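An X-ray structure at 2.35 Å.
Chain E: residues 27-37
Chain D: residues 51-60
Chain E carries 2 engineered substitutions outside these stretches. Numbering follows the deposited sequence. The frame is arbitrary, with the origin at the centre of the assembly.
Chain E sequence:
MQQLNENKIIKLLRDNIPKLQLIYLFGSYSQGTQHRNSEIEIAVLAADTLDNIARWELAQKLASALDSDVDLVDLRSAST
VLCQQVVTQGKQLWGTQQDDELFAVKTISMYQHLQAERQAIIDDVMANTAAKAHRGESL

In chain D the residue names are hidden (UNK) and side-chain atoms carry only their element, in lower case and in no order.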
# COMPACT_ATOMS: atom_id res chain seq x y z
N GLY E 27 0.90 22.96 4.62
CA GLY E 27 0.14 21.80 5.01
C GLY E 27 -0.17 21.79 6.49
O GLY E 27 -0.29 22.82 7.15
N SER E 28 -0.28 20.57 7.03
CA SER E 28 -0.80 20.40 8.38
C SER E 28 0.14 20.99 9.43
O SER E 28 -0.32 21.56 10.41
CB SER E 28 -1.06 18.92 8.64
OG SER E 28 0.14 18.17 8.65
N TYR E 29 1.46 20.87 9.24
CA TYR E 29 2.38 21.26 10.31
C TYR E 29 2.42 22.77 10.51
O TYR E 29 2.69 23.24 11.62
CB TYR E 29 3.78 20.71 10.04
CG TYR E 29 4.00 19.37 10.71
CD1 TYR E 29 3.23 18.26 10.36
CD2 TYR E 29 4.97 19.21 11.69
CE1 TYR E 29 3.42 17.04 10.97
CE2 TYR E 29 5.18 17.98 12.30
CZ TYR E 29 4.40 16.90 11.94
OH TYR E 29 4.60 15.68 12.55
N SER E 30 2.15 23.56 9.47
CA SER E 30 1.83 24.96 9.66
C SER E 30 0.36 25.08 10.06
O SER E 30 -0.48 24.29 9.61
CB SER E 30 2.11 25.78 8.40
OG SER E 30 1.14 25.53 7.40
N GLN E 31 0.06 26.04 10.94
CA GLN E 31 -1.27 26.23 11.51
C GLN E 31 -1.67 25.06 12.41
O GLN E 31 -2.54 24.27 12.05
CB GLN E 31 -2.32 26.43 10.41
CG GLN E 31 -2.03 27.59 9.48
CD GLN E 31 -2.67 27.43 8.11
OE1 GLN E 31 -2.46 26.42 7.43
NE2 GLN E 31 -3.44 28.43 7.70
N GLY E 32 -1.04 24.97 13.59
CA GLY E 32 -1.21 23.82 14.46
C GLY E 32 -0.63 22.56 13.84
O GLY E 32 -0.84 22.34 12.65
N THR E 33 0.10 21.74 14.59
CA THR E 33 0.76 20.56 14.01
C THR E 33 -0.03 19.29 14.33
O THR E 33 -0.42 19.07 15.48
CB THR E 33 2.19 20.43 14.52
OG1 THR E 33 3.03 21.36 13.82
CG2 THR E 33 2.69 19.02 14.31
N GLN E 34 -0.25 18.46 13.30
CA GLN E 34 -1.34 17.48 13.29
C GLN E 34 -0.98 16.11 13.82
O GLN E 34 -1.78 15.19 13.66
CB GLN E 34 -1.92 17.33 11.88
CG GLN E 34 -2.63 18.57 11.51
CD GLN E 34 -3.11 19.31 12.70
OE1 GLN E 34 -2.50 20.30 13.05
NE2 GLN E 34 -4.16 18.85 13.36
N HIS E 35 0.14 15.96 14.51
CA HIS E 35 0.46 14.67 15.10
C HIS E 35 0.36 13.60 14.00
O HIS E 35 0.93 13.80 12.92
CB HIS E 35 -0.46 14.46 16.30
CG HIS E 35 -0.02 13.37 17.21
ND1 HIS E 35 -0.36 12.05 17.01
CD2 HIS E 35 0.76 13.40 18.31
CE1 HIS E 35 0.19 11.31 17.96
NE2 HIS E 35 0.88 12.11 18.76
N ARG E 36 -0.30 12.49 14.30
CA ARG E 36 -0.49 11.39 13.36
C ARG E 36 0.73 11.02 12.54
O ARG E 36 1.83 11.51 12.79
CB ARG E 36 -1.62 11.71 12.39
CG ARG E 36 -2.02 13.17 12.34
CD ARG E 36 -3.51 13.27 12.14
NE ARG E 36 -3.88 13.11 10.75
CZ ARG E 36 -3.91 14.11 9.87
NH1 ARG E 36 -3.57 15.33 10.25
NH2 ARG E 36 -4.27 13.89 8.62
N ASN E 37 0.54 10.15 11.56
CA ASN E 37 1.64 9.78 10.69
C ASN E 37 1.84 10.79 9.57
O ASN E 37 2.59 10.52 8.63
CB ASN E 37 1.41 8.38 10.11
CG ASN E 37 0.01 8.22 9.51
OD1 ASN E 37 -0.28 8.74 8.43
ND2 ASN E 37 -0.85 7.49 10.21
N UNK D 51 -9.87 9.53 4.20
CA UNK D 51 -9.43 10.00 5.51
C UNK D 51 -8.95 11.44 5.43
O UNK D 51 -9.21 12.26 6.32
c UNK D 51 -8.90 7.65 6.26
c UNK D 51 -7.78 9.59 7.38
c UNK D 51 -7.83 6.64 6.65
c UNK D 51 -8.34 9.06 6.07
N UNK D 52 -8.25 11.79 4.34
CA UNK D 52 -7.77 13.16 4.19
C UNK D 52 -8.92 14.13 4.00
O UNK D 52 -8.91 15.23 4.58
c UNK D 52 -6.79 13.23 3.02
o UNK D 52 -4.81 12.08 2.34
o UNK D 52 -5.13 12.35 4.49
c UNK D 52 -5.48 12.50 3.30
N UNK D 53 -9.92 13.76 3.19
CA UNK D 53 -11.13 14.57 3.07
C UNK D 53 -11.77 14.78 4.44
O UNK D 53 -12.10 15.91 4.83
c UNK D 53 -11.60 14.03 0.66
c UNK D 53 -12.12 13.91 2.09
c UNK D 53 -13.49 14.54 2.21
c UNK D 53 -12.24 13.04 -0.31
N UNK D 54 -11.94 13.69 5.19
CA UNK D 54 -12.54 13.79 6.52
C UNK D 54 -11.75 14.73 7.42
O UNK D 54 -12.33 15.62 8.07
c UNK D 54 -12.62 12.40 7.15
N UNK D 55 -10.42 14.56 7.47
CA UNK D 55 -9.60 15.42 8.32
C UNK D 55 -9.71 16.88 7.89
O UNK D 55 -9.78 17.77 8.74
c UNK D 55 -7.94 13.61 8.95
o UNK D 55 -8.71 13.22 9.82
n UNK D 55 -6.89 12.90 8.55
c UNK D 55 -8.14 14.96 8.27
N UNK D 56 -9.73 17.13 6.58
CA UNK D 56 -9.85 18.51 6.12
C UNK D 56 -11.17 19.12 6.56
O UNK D 56 -11.22 20.27 7.00
n UNK D 56 -10.86 20.61 3.67
c UNK D 56 -8.70 20.86 3.88
c UNK D 56 -9.70 18.57 4.61
n UNK D 56 -9.26 22.00 3.36
c UNK D 56 -10.56 21.82 3.24
c UNK D 56 -9.70 19.97 4.07
N UNK D 57 -12.26 18.35 6.46
CA UNK D 57 -13.56 18.87 6.89
C UNK D 57 -13.58 19.04 8.41
O UNK D 57 -14.09 20.06 8.91
c UNK D 57 -14.75 17.91 4.90
c UNK D 57 -16.03 18.41 6.98
c UNK D 57 -14.69 17.95 6.42
c UNK D 57 -15.67 16.86 4.37
N UNK D 58 -13.05 18.07 9.15
CA UNK D 58 -13.01 18.20 10.61
C UNK D 58 -12.29 19.48 11.00
O UNK D 58 -12.70 20.18 11.94
c UNK D 58 -12.30 17.00 11.23
n UNK D 58 -12.56 14.61 11.09
c UNK D 58 -13.17 15.77 11.24
o UNK D 58 -14.39 15.86 11.37
N UNK D 59 -11.25 19.82 10.26
CA UNK D 59 -10.49 21.01 10.59
C UNK D 59 -11.23 22.28 10.25
O UNK D 59 -11.32 23.20 11.07
n UNK D 59 -3.71 22.08 11.45
c UNK D 59 -8.22 21.77 10.60
n UNK D 59 -4.46 20.40 9.97
c UNK D 59 -4.68 21.36 10.89
c UNK D 59 -7.04 20.92 10.67
n UNK D 59 -5.91 21.65 11.21
c UNK D 59 -9.19 21.00 9.84
N UNK D 60 -11.69 22.40 9.00
CA UNK D 60 -12.28 23.65 8.54
C UNK D 60 -13.64 23.89 9.19
O UNK D 60 -14.01 25.04 9.45
c UNK D 60 -12.39 23.65 7.02
c UNK D 60 -12.12 25.00 6.38
c UNK D 60 -10.65 25.19 6.01
o UNK D 60 -9.81 24.32 6.27
n UNK D 60 -10.34 26.34 5.41

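Position 51 of chain D opens a stretch that is helical throughout. Its side chain has four carbons, forked at the first, with one arm two carbons long. It makes no contact with the chain E stretch. This is Ile51(D), and it is buried.

Position 52 has two side-chain carbons, the second carrying two oxygens. One oxygen lies 4.5 Å from NH2 of Arg36(E), at the edge of that guanidinium. The two oxygens make a carboxylate, so the residue is Asp52(D). Its CA-to-CB bond points sideways, but the end of the side chain comes nearer to the chain E stretch. The oxygen near Arg36(E) is OD1. The charges are opposite, yet the distance is too long for a salt bridge. OD2 is hydrogen-bonded elsewhere in the structure.

Position 53 again has four carbons, forked at the first, with one two-carbon arm. It is Ile53(D), buried and out of reach of the chain E stretch.

Position 54 has a single side-chain carbon. It is Ala54(D), also buried, and makes no contact with the chain E stretch.

Position 55 has two carbons, the second bearing one oxygen and one nitrogen. Its nitrogen lies 2.8 Å from NH2 of Arg36(E), and its second carbon lies over one face of that guanidinium. This short amide is Asn55(D), and its CA-to-CB bond points toward the chain E stretch. The carbon over the face is CG. ND2 and NH2 of Arg36(E) are both donors, so their approach is no hydrogen bond. OD1 is satisfied elsewhere in the structure.

Position 56 has one carbon leading to a five-membered ring of three carbons and two nitrogens. It is His56(D). Its ring does not reach the chain E stretch.

Position 57 repeats the pattern of four carbons with a fork at the first. It is Ile57(D), out of reach of the chain E stretch.

Position 58 has two carbons, with one oxygen and one nitrogen on the second. It is Asn58(D), buried, and makes no contact with the chain E stretch.

Position 59 has three carbons, a nitrogen, and then a carbon carrying two more nitrogens. One end nitrogen lies 2.6 Å from O of Gln31(E), 3.1 Å from O of Gly32(E) and 3.6 Å from O of Ser28(E). The group is a guanidinium, so the residue is Arg59(D). Its CA-to-CB bond points toward the chain E stretch. The nitrogen is NH2, and it gives a weak hydrogen bond to O of Gly32(E), at an angle of 125°. The three oxygens lie at the edge of the guanidinium, near its plane.

Position 60 has three carbons, the third carrying one oxygen and one nitrogen. This longer amide is Gln60(D). It is exposed and touches nothing in the chain E stretch.

The contact is small, burying 236 Å² in all, and Arg59(D) contributes the largest share. The backbones stay well apart: CA of Gln34(E) and CA of Asn55(D) are 9.9 Å from each other. Long side chains therefore bridge the gap. Arg59(D) extends into the chain E loop, where carbonyl oxygens offer partial negative charge to its cation. In the other direction, Arg36(E) reaches the helix beside Asp52(D) and Asn55(D). The helical spacing of 52, 55 and 59 puts these contacting residues along one side.

Chain D 51-60: IDIANHINRQ
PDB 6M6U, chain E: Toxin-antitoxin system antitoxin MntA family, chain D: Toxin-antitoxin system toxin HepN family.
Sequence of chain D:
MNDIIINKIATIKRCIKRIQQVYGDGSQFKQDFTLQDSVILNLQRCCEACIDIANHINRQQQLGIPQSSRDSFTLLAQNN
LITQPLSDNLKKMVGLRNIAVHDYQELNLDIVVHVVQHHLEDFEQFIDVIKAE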